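Long-range contact in Galactose/lactose metabolism regulatory protein GAL80 (Saccharomyces cerevisiae, PDB 3BTV), which represses the yeast galactose and lactose metabolic genes by binding the activator GAL4 and blocking its activity when no inducing sugar is present: residues 187-201 with 240-253. The protein carries 1 engineered substitution. Sequence-based numbering, arbitrary orientation.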
ATOM      1  N   TRP B 187      -1.186   5.682 -19.231  1.00 48.25           N
ATOM      2  CA  TRP B 187      -1.939   5.418 -20.456  1.00 70.24           C
ATOM      3  C   TRP B 187      -2.834   4.185 -20.390  1.00 56.04           C
ATOM      4  O   TRP B 187      -3.495   3.826 -21.366  1.00 61.47           O
ATOM      5  CB  TRP B 187      -0.969   5.319 -21.632  1.00 89.12           C
ATOM      6  CG  TRP B 187       0.074   6.380 -21.570  1.00115.59           C
ATOM      7  CD1 TRP B 187      -0.109   7.719 -21.761  1.00130.91           C
ATOM      8  CD2 TRP B 187       1.466   6.202 -21.276  1.00122.33           C
ATOM      9  NE1 TRP B 187       1.083   8.387 -21.610  1.00137.47           N
ATOM     10  CE2 TRP B 187       2.066   7.480 -21.312  1.00127.33           C
ATOM     11  CE3 TRP B 187       2.264   5.088 -20.990  1.00111.12           C
ATOM     12  CZ2 TRP B 187       3.428   7.675 -21.074  1.00102.51           C
ATOM     13  CZ3 TRP B 187       3.617   5.284 -20.754  1.00105.70           C
ATOM     14  CH2 TRP B 187       4.185   6.568 -20.798  1.00 98.42           C
ATOM     15  N   TYR B 188      -2.875   3.560 -19.224  1.00 50.90           N
ATOM     16  CA  TYR B 188      -3.552   2.288 -19.078  1.00 57.30           C
ATOM     17  C   TYR B 188      -4.811   2.416 -18.224  1.00 55.00           C
ATOM     18  O   TYR B 188      -5.160   1.512 -17.466  1.00 58.99           O
ATOM     19  CB  TYR B 188      -2.572   1.286 -18.486  1.00 55.60           C
ATOM     20  CG  TYR B 188      -1.360   1.059 -19.362  1.00 61.11           C
ATOM     21  CD1 TYR B 188      -0.063   1.265 -18.885  1.00 56.57           C
ATOM     22  CD2 TYR B 188      -1.517   0.649 -20.680  1.00 56.39           C
ATOM     23  CE1 TYR B 188       1.040   1.044 -19.699  1.00 50.03           C
ATOM     24  CE2 TYR B 188      -0.432   0.437 -21.497  1.00 50.84           C
ATOM     25  CZ  TYR B 188       0.835   0.617 -21.015  1.00 57.84           C
ATOM     26  OH  TYR B 188       1.878   0.377 -21.882  1.00 64.39           O
ATOM     27  N   GLY B 189      -5.475   3.562 -18.347  1.00 62.97           N
ATOM     28  CA  GLY B 189      -6.718   3.818 -17.645  1.00 62.91           C
ATOM     29  C   GLY B 189      -7.901   3.563 -18.562  1.00 70.46           C
ATOM     30  O   GLY B 189      -7.792   2.798 -19.519  1.00 62.55           O
ATOM     31  N   TYR B 190      -9.029   4.211 -18.281  1.00 52.97           N
ATOM     32  CA  TYR B 190     -10.256   3.984 -19.053  1.00 57.25           C
ATOM     33  C   TYR B 190     -10.218   4.550 -20.476  1.00 59.10           C
ATOM     34  O   TYR B 190     -11.190   4.446 -21.221  1.00 69.74           O
ATOM     35  CB  TYR B 190     -11.455   4.573 -18.311  1.00 67.37           C
ATOM     36  CG  TYR B 190     -11.717   3.936 -16.970  1.00 66.81           C
ATOM     37  CD1 TYR B 190     -11.247   4.516 -15.793  1.00 65.35           C
ATOM     38  CD2 TYR B 190     -12.433   2.752 -16.879  1.00 62.37           C
ATOM     39  CE1 TYR B 190     -11.495   3.926 -14.561  1.00 56.60           C
ATOM     40  CE2 TYR B 190     -12.685   2.158 -15.667  1.00 53.25           C
ATOM     41  CZ  TYR B 190     -12.214   2.745 -14.506  1.00 67.14           C
ATOM     42  OH  TYR B 190     -12.466   2.146 -13.295  1.00 59.89           O
ATOM     43  N   GLU B 191      -9.098   5.147 -20.862  1.00 68.11           N
ATOM     44  CA  GLU B 191      -9.040   5.808 -22.157  1.00 78.11           C
ATOM     45  C   GLU B 191      -7.696   5.663 -22.852  1.00 86.96           C
ATOM     46  O   GLU B 191      -6.649   5.547 -22.208  1.00 78.66           O
ATOM     47  CB  GLU B 191      -9.377   7.295 -22.018  1.00 82.40           C
ATOM     48  CG  GLU B 191     -10.813   7.592 -21.622  1.00 85.97           C
ATOM     49  CD  GLU B 191     -10.988   9.029 -21.163  1.00 99.72           C
ATOM     50  OE1 GLU B 191      -9.968   9.733 -21.006  1.00 80.57           O
ATOM     51  OE2 GLU B 191     -12.139   9.460 -20.953  1.00112.20           O
ATOM     52  N   ARG B 192      -7.745   5.677 -24.180  1.00 90.11           N
ATOM     53  CA  ARG B 192      -6.549   5.667 -25.002  1.00 88.40           C
ATOM     54  C   ARG B 192      -6.722   6.667 -26.125  1.00100.46           C
ATOM     55  O   ARG B 192      -7.777   6.715 -26.746  1.00 99.70           O
ATOM     56  CB  ARG B 192      -6.316   4.284 -25.601  1.00 77.89           C
ATOM     57  CG  ARG B 192      -5.053   4.192 -26.443  1.00 79.64           C
ATOM     58  CD  ARG B 192      -5.018   2.891 -27.208  1.00 81.37           C
ATOM     59  NE  ARG B 192      -5.380   1.757 -26.362  1.00 79.73           N
ATOM     60  CZ  ARG B 192      -5.727   0.564 -26.834  1.00 81.55           C
ATOM     61  NH1 ARG B 192      -5.759   0.355 -28.141  1.00 83.31           N
ATOM     62  NH2 ARG B 192      -6.047  -0.419 -26.006  1.00 67.37           N
ATOM     63  N   PRO B 193      -5.690   7.480 -26.378  1.00104.04           N
ATOM     64  CA  PRO B 193      -5.674   8.374 -27.543  1.00101.30           C
ATOM     65  C   PRO B 193      -5.679   7.587 -28.854  1.00 96.16           C
ATOM     66  O   PRO B 193      -4.862   6.684 -29.029  1.00 87.45           O
ATOM     67  CB  PRO B 193      -4.351   9.129 -27.385  1.00 80.02           C
ATOM     68  CG  PRO B 193      -4.063   9.077 -25.912  1.00 78.03           C
ATOM     69  CD  PRO B 193      -4.563   7.733 -25.465  1.00 86.38           C
ATOM     70  N   VAL B 194      -6.594   7.926 -29.757  1.00122.52           N
ATOM     71  CA  VAL B 194      -6.684   7.250 -31.048  1.00126.87           C
ATOM     72  C   VAL B 194      -5.323   7.184 -31.735  1.00117.69           C
ATOM     73  O   VAL B 194      -5.006   6.209 -32.415  1.00119.67           O
ATOM     74  CB  VAL B 194      -7.690   7.954 -31.975  1.00128.51           C
ATOM     75  CG1 VAL B 194      -7.308   9.416 -32.157  1.00126.35           C
ATOM     76  CG2 VAL B 194      -7.773   7.239 -33.313  1.00138.18           C
ATOM     77  N   LYS B 195      -4.520   8.225 -31.535  1.00112.02           N
ATOM     78  CA  LYS B 195      -3.203   8.338 -32.153  1.00130.61           C
ATOM     79  C   LYS B 195      -2.184   7.353 -31.570  1.00127.22           C
ATOM     80  O   LYS B 195      -1.068   7.237 -32.076  1.00132.58           O
ATOM     81  CB  LYS B 195      -2.691   9.776 -32.003  1.00151.57           C
ATOM     82  CG  LYS B 195      -1.316  10.052 -32.607  1.00158.89           C
ATOM     83  CD  LYS B 195      -0.763  11.386 -32.112  1.00155.26           C
ATOM     84  CE  LYS B 195       0.645  11.650 -32.630  1.00152.60           C
ATOM     85  NZ  LYS B 195       0.662  11.947 -34.088  1.00152.75           N
ATOM     86  N   SER B 196      -2.567   6.639 -30.515  1.00117.25           N
ATOM     87  CA  SER B 196      -1.625   5.774 -29.800  1.00 94.30           C
ATOM     88  C   SER B 196      -1.431   4.386 -30.408  1.00 95.51           C
ATOM     89  O   SER B 196      -2.400   3.706 -30.760  1.00 90.65           O
ATOM     90  CB  SER B 196      -2.006   5.646 -28.323  1.00 85.35           C
ATOM     91  OG  SER B 196      -1.334   6.615 -27.540  1.00 82.06           O
ATOM     92  N   PRO B 197      -0.160   3.965 -30.510  1.00 84.35           N
ATOM     93  CA  PRO B 197       0.300   2.678 -31.044  1.00 86.70           C
ATOM     94  C   PRO B 197      -0.387   1.509 -30.357  1.00 87.27           C
ATOM     95  O   PRO B 197      -0.333   1.407 -29.132  1.00 79.41           O
ATOM     96  CB  PRO B 197       1.789   2.669 -30.694  1.00 87.69           C
ATOM     97  CG  PRO B 197       2.165   4.101 -30.595  1.00 94.66           C
ATOM     98  CD  PRO B 197       0.959   4.814 -30.066  1.00 83.71           C
ATOM     99  N   LYS B 198      -1.012   0.639 -31.142  1.00 73.23           N
ATOM    100  CA  LYS B 198      -1.744  -0.504 -30.603  1.00 87.47           C
ATOM    101  C   LYS B 198      -0.851  -1.428 -29.773  1.00 80.94           C
ATOM    102  O   LYS B 198      -1.296  -1.999 -28.780  1.00 77.05           O
ATOM    103  CB  LYS B 198      -2.391  -1.314 -31.733  1.00 91.28           C
ATOM    104  CG  LYS B 198      -2.999  -0.490 -32.863  1.00114.76           C
ATOM    105  CD  LYS B 198      -3.460  -1.398 -34.004  1.00124.41           C
ATOM    106  CE  LYS B 198      -3.895  -0.604 -35.231  1.00130.49           C
ATOM    107  NZ  LYS B 198      -4.270  -1.494 -36.371  1.00127.90           N
ATOM    108  N   TYR B 199       0.408  -1.572 -30.178  1.00 73.37           N
ATOM    109  CA  TYR B 199       1.296  -2.559 -29.562  1.00 78.56           C
ATOM    110  C   TYR B 199       1.596  -2.280 -28.091  1.00 77.03           C
ATOM    111  O   TYR B 199       1.997  -3.183 -27.358  1.00 90.34           O
ATOM    112  CB  TYR B 199       2.609  -2.671 -30.339  1.00 76.18           C
ATOM    113  CG  TYR B 199       3.646  -1.631 -29.977  1.00101.06           C
ATOM    114  CD1 TYR B 199       4.656  -1.919 -29.064  1.00118.01           C
ATOM    115  CD2 TYR B 199       3.627  -0.366 -30.554  1.00105.83           C
ATOM    116  CE1 TYR B 199       5.613  -0.976 -28.731  1.00119.68           C
ATOM    117  CE2 TYR B 199       4.580   0.585 -30.227  1.00101.99           C
ATOM    118  CZ  TYR B 199       5.569   0.274 -29.315  1.00108.38           C
ATOM    119  OH  TYR B 199       6.521   1.210 -28.982  1.00111.61           O
ATOM    120  N   ILE B 200       1.417  -1.032 -27.670  1.00 77.20           N
ATOM    121  CA  ILE B 200       1.664  -0.636 -26.286  1.00 74.22           C
ATOM    122  C   ILE B 200       0.665  -1.288 -25.333  1.00 76.23           C
ATOM    123  O   ILE B 200       0.879  -1.311 -24.122  1.00 71.33           O
ATOM    124  CB  ILE B 200       1.527   0.884 -26.119  1.00 69.41           C
ATOM    125  CG1 ILE B 200       2.218   1.616 -27.264  1.00 86.23           C
ATOM    126  CG2 ILE B 200       2.087   1.326 -24.797  1.00 61.21           C
ATOM    127  CD1 ILE B 200       2.049   3.118 -27.197  1.00 92.99           C
ATOM    128  N   TYR B 201      -0.420  -1.814 -25.896  1.00 70.31           N
ATOM    129  CA  TYR B 201      -1.555  -2.301 -25.126  1.00 67.45           C
ATOM    130  C   TYR B 201      -1.778  -3.800 -25.266  1.00 64.32           C
ATOM    131  O   TYR B 201      -2.800  -4.324 -24.821  1.00 64.17           O
ATOM    132  CB  TYR B 201      -2.811  -1.552 -25.566  1.00 54.27           C
ATOM    133  CG  TYR B 201      -2.637  -0.056 -25.481  1.00 63.13           C
ATOM    134  CD1 TYR B 201      -2.298   0.691 -26.600  1.00 59.80           C
ATOM    135  CD2 TYR B 201      -2.780   0.605 -24.266  1.00 72.11           C
ATOM    136  CE1 TYR B 201      -2.118   2.067 -26.513  1.00 74.96           C
ATOM    137  CE2 TYR B 201      -2.607   1.973 -24.166  1.00 63.00           C
ATOM    138  CZ  TYR B 201      -2.276   2.698 -25.291  1.00 74.17           C
ATOM    139  OH  TYR B 201      -2.110   4.057 -25.185  1.00 67.80           O
ATOM    140  N   ILE B 240      -9.824  -3.341 -16.890  1.00 44.23           N
ATOM    141  CA  ILE B 240     -10.209  -2.452 -17.984  1.00 51.02           C
ATOM    142  C   ILE B 240      -9.801  -3.086 -19.311  1.00 47.10           C
ATOM    143  O   ILE B 240      -8.867  -2.620 -19.970  1.00 58.63           O
ATOM    144  CB  ILE B 240      -9.543  -1.044 -17.842  1.00 53.31           C
ATOM    145  CG1 ILE B 240      -9.733  -0.491 -16.421  1.00 55.88           C
ATOM    146  CG2 ILE B 240     -10.092  -0.075 -18.881  1.00 56.22           C
ATOM    147  CD1 ILE B 240      -9.071   0.886 -16.194  1.00 53.81           C
ATOM    148  N   PRO B 241     -10.505  -4.160 -19.710  1.00 53.36           N
ATOM    149  CA  PRO B 241     -10.185  -4.901 -20.942  1.00 45.06           C
ATOM    150  C   PRO B 241     -10.439  -4.079 -22.202  1.00 63.28           C
ATOM    151  O   PRO B 241      -9.918  -4.411 -23.273  1.00 62.36           O
ATOM    152  CB  PRO B 241     -11.163  -6.087 -20.923  1.00 53.91           C
ATOM    153  CG  PRO B 241     -11.910  -6.019 -19.667  1.00 63.80           C
ATOM    154  CD  PRO B 241     -11.714  -4.665 -19.044  1.00 57.64           C
ATOM    155  N   GLU B 242     -11.243  -3.023 -22.075  1.00 59.30           N
ATOM    156  CA  GLU B 242     -11.603  -2.174 -23.213  1.00 53.73           C
ATOM    157  C   GLU B 242     -11.451  -0.705 -22.849  1.00 56.77           C
ATOM    158  O   GLU B 242     -12.097  -0.221 -21.914  1.00 61.32           O
ATOM    159  CB  GLU B 242     -13.061  -2.431 -23.623  1.00 56.44           C
ATOM    160  CG  GLU B 242     -13.350  -3.850 -24.087  1.00 70.37           C
ATOM    161  CD  GLU B 242     -13.029  -4.066 -25.565  1.00107.58           C
ATOM    162  OE1 GLU B 242     -13.153  -3.107 -26.363  1.00115.61           O
ATOM    163  OE2 GLU B 242     -12.656  -5.201 -25.933  1.00126.26           O
ATOM    164  N   GLN B 243     -10.596  -0.001 -23.580  1.00 58.07           N
ATOM    165  CA  GLN B 243     -10.352   1.412 -23.328  1.00 58.25           C
ATOM    166  C   GLN B 243     -11.139   2.272 -24.313  1.00 73.26           C
ATOM    167  O   GLN B 243     -11.424   1.849 -25.441  1.00 67.35           O
ATOM    168  CB  GLN B 243      -8.864   1.718 -23.466  1.00 54.17           C
ATOM    169  CG  GLN B 243      -7.999   1.176 -22.332  1.00 49.04           C
ATOM    170  CD  GLN B 243      -6.552   1.506 -22.558  1.00 66.51           C
ATOM    171  OE1 GLN B 243      -5.991   1.196 -23.622  1.00 55.96           O
ATOM    172  NE2 GLN B 243      -5.935   2.160 -21.576  1.00 57.52           N
ATOM    173  N   GLU B 244     -11.480   3.482 -23.883  1.00 74.20           N
ATOM    174  CA  GLU B 244     -12.156   4.451 -24.738  1.00 62.12           C
ATOM    175  C   GLU B 244     -11.128   5.289 -25.460  1.00 61.01           C
ATOM    176  O   GLU B 244     -10.252   5.886 -24.832  1.00 73.39           O
ATOM    177  CB  GLU B 244     -13.027   5.374 -23.892  1.00 71.47           C
ATOM    178  CG  GLU B 244     -14.164   4.666 -23.178  1.00 69.92           C
ATOM    179  CD  GLU B 244     -15.369   4.468 -24.083  1.00 72.98           C
ATOM    180  OE1 GLU B 244     -15.322   4.919 -25.248  1.00 75.14           O
ATOM    181  OE2 GLU B 244     -16.368   3.864 -23.626  1.00 78.12           O
ATOM    182  N   LEU B 245     -11.230   5.330 -26.784  1.00 69.65           N
ATOM    183  CA  LEU B 245     -10.367   6.191 -27.581  1.00 72.19           C
ATOM    184  C   LEU B 245     -10.666   7.667 -27.286  1.00 83.19           C
ATOM    185  O   LEU B 245     -11.828   8.055 -27.164  1.00 74.39           O
ATOM    186  CB  LEU B 245     -10.558   5.890 -29.072  1.00 74.29           C
ATOM    187  CG  LEU B 245      -9.946   4.587 -29.593  1.00 68.98           C
ATOM    188  CD1 LEU B 245     -10.317   4.354 -31.050  1.00 75.51           C
ATOM    189  CD2 LEU B 245      -8.428   4.630 -29.434  1.00 84.41           C
ATOM    190  N   ILE B 246      -9.622   8.481 -27.157  1.00 79.92           N
ATOM    191  CA  ILE B 246      -9.787   9.925 -26.987  1.00 73.62           C
ATOM    192  C   ILE B 246      -8.983  10.715 -28.036  1.00 93.30           C
ATOM    193  O   ILE B 246      -8.012  10.201 -28.607  1.00 85.37           O
ATOM    194  CB  ILE B 246      -9.377  10.398 -25.567  1.00 62.86           C
ATOM    195  CG1 ILE B 246      -7.968   9.907 -25.218  1.00 68.16           C
ATOM    196  CG2 ILE B 246     -10.375   9.920 -24.535  1.00 73.11           C
ATOM    197  CD1 ILE B 246      -7.311  10.666 -24.071  1.00 68.91           C
ATOM    198  N   ASP B 247      -9.392  11.959 -28.286  1.00 89.58           N
ATOM    199  CA  ASP B 247      -8.672  12.834 -29.211  1.00 92.17           C
ATOM    200  C   ASP B 247      -7.639  13.679 -28.475  1.00 96.97           C
ATOM    201  O   ASP B 247      -7.480  13.569 -27.249  1.00 85.62           O
ATOM    202  CB  ASP B 247      -9.638  13.735 -29.985  1.00102.32           C
ATOM    203  CG  ASP B 247     -10.335  14.755 -29.098  1.00114.11           C
ATOM    204  OD1 ASP B 247     -10.027  14.824 -27.886  1.00103.61           O
ATOM    205  OD2 ASP B 247     -11.199  15.491 -29.617  1.00120.88           O
ATOM    206  N   GLU B 248      -6.947  14.528 -29.230  1.00101.30           N
ATOM    207  CA  GLU B 248      -5.873  15.357 -28.692  1.00111.77           C
ATOM    208  C   GLU B 248      -6.388  16.307 -27.611  1.00 98.63           C
ATOM    209  O   GLU B 248      -5.653  16.684 -26.692  1.00 88.71           O
ATOM    210  CB  GLU B 248      -5.223  16.150 -29.824  1.00129.78           C
ATOM    211  CG  GLU B 248      -4.984  15.323 -31.072  1.00149.31           C
ATOM    212  CD  GLU B 248      -5.202  16.115 -32.341  1.00167.94           C
ATOM    213  OE1 GLU B 248      -5.433  17.338 -32.247  1.00170.17           O
ATOM    214  OE2 GLU B 248      -5.152  15.514 -33.434  1.00178.15           O
ATOM    215  N   ARG B 249      -7.659  16.678 -27.722  1.00108.42           N
ATOM    216  CA  ARG B 249      -8.258  17.633 -26.799  1.00115.75           C
ATOM    217  C   ARG B 249      -8.663  16.960 -25.492  1.00112.58           C
ATOM    218  O   ARG B 249      -8.918  17.631 -24.493  1.00108.15           O
ATOM    219  CB  ARG B 249      -9.462  18.303 -27.455  1.00126.02           C
ATOM    220  CG  ARG B 249      -9.319  18.431 -28.962  1.00138.42           C
ATOM    221  CD  ARG B 249     -10.287  19.443 -29.545  1.00153.29           C
ATOM    222  NE  ARG B 249      -9.881  20.816 -29.255  1.00162.33           N
ATOM    223  CZ  ARG B 249     -10.370  21.886 -29.875  1.00160.91           C
ATOM    224  NH1 ARG B 249     -11.284  21.746 -30.828  1.00149.83           N
ATOM    225  NH2 ARG B 249      -9.944  23.098 -29.545  1.00162.06           N
ATOM    226  N   GLY B 250      -8.715  15.630 -25.505  1.00110.95           N
ATOM    227  CA  GLY B 250      -9.081  14.864 -24.326  1.00 90.20           C
ATOM    228  C   GLY B 250     -10.492  14.305 -24.399  1.00 78.83           C
ATOM    229  O   GLY B 250     -10.955  13.622 -23.481  1.00 82.67           O
ATOM    230  N   ASN B 251     -11.183  14.588 -25.497  1.00 70.19           N
ATOM    231  CA  ASN B 251     -12.562  14.140 -25.655  1.00 89.07           C
ATOM    232  C   ASN B 251     -12.650  12.740 -26.245  1.00 85.79           C
ATOM    233  O   ASN B 251     -11.836  12.365 -27.091  1.00 88.89           O
ATOM    234  CB  ASN B 251     -13.336  15.128 -26.523  1.00106.43           C
ATOM    235  CG  ASN B 251     -13.354  16.522 -25.930  1.00111.56           C
ATOM    236  OD1 ASN B 251     -13.828  16.724 -24.809  1.00102.98           O
ATOM    237  ND2 ASN B 251     -12.830  17.490 -26.675  1.00117.74           N
ATOM    238  N   ARG B 252     -13.642  11.974 -25.801  1.00 83.47           N
ATOM    239  CA  ARG B 252     -13.818  10.603 -26.272  1.00 76.87           C
ATOM    240  C   ARG B 252     -14.329  10.578 -27.702  1.00 86.00           C
ATOM    241  O   ARG B 252     -15.048  11.483 -28.124  1.00100.53           O
ATOM    242  CB  ARG B 252     -14.746   9.819 -25.337  1.00 74.48           C
ATOM    243  CG  ARG B 252     -14.192   9.713 -23.912  1.00 78.48           C
ATOM    244  CD  ARG B 252     -14.892   8.651 -23.065  1.00 72.45           C
ATOM    245  NE  ARG B 252     -14.243   8.524 -21.760  1.00 77.76           N
ATOM    246  CZ  ARG B 252     -14.667   7.738 -20.775  1.00 76.41           C
ATOM    247  NH1 ARG B 252     -15.749   6.991 -20.939  1.00 78.51           N
ATOM    248  NH2 ARG B 252     -14.002   7.695 -19.621  1.00 75.03           N
ATOM    249  N   LEU B 253     -13.947   9.545 -28.447  1.00 95.35           N
ATOM    250  CA  LEU B 253     -14.309   9.438 -29.859  1.00 87.61           C
ATOM    251  C   LEU B 253     -15.472   8.475 -30.079  1.00 69.16           C
ATOM    252  O   LEU B 253     -15.902   8.261 -31.211  1.00 91.14           O
ATOM    253  CB  LEU B 253     -13.102   8.994 -30.696  1.00 97.33           C
ATOM    254  CG  LEU B 253     -11.861   9.891 -30.647  1.00109.12           C
ATOM    255  CD1 LEU B 253     -10.670   9.196 -31.281  1.00113.86           C
ATOM    256  CD2 LEU B 253     -12.132  11.223 -31.327  1.00112.44           C
TER
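Strands 191-193 and 242-246 pair in parallel, with Glu191 beside Glu244 and Pro193 beside Ile246. Tyr190 O accepts from Glu244 N, Glu244 O from Arg192 N, and Val194 N closes the run on Ile246 O (2.9 Å). The amide of Gln243 ties the loop before the first strand to the strand itself. Its NE2 donates to Gly189 O (2.8 Å) and Trp187 O (3.0 Å), both near the amide plane, while its OE1 receives NE and NH2 of Arg192 side-on, each at 2.9 Å; both polar atoms of the amide are thus engaged. A bend at chi3 (-45°) swings the guanidinium edge round to OE1, and the Tyr201 ring lies over one guanidinium face. On the face carrying Glu191, Glu244 and Ile246, Glu191 OE2 pairs with Arg252 NE in a salt bridge modelled very short, its exact length doubtful; NH2 adds a weak bond. Ile246 CG2 packs against the Glu191 carboxylate. Among apolar contacts, Ile240 CD1 sits over the Tyr190 ring, 3.8 Å from its centroid, a CH-pi contact, and Val194 meets Leu253 CD1. Strand 255-258 runs antiparallel along 242-246, completing a small three-stranded sheet; Arg192 NH2 also reaches Pro258 O, and Tyr190 packs on Thr302 of the second subunit.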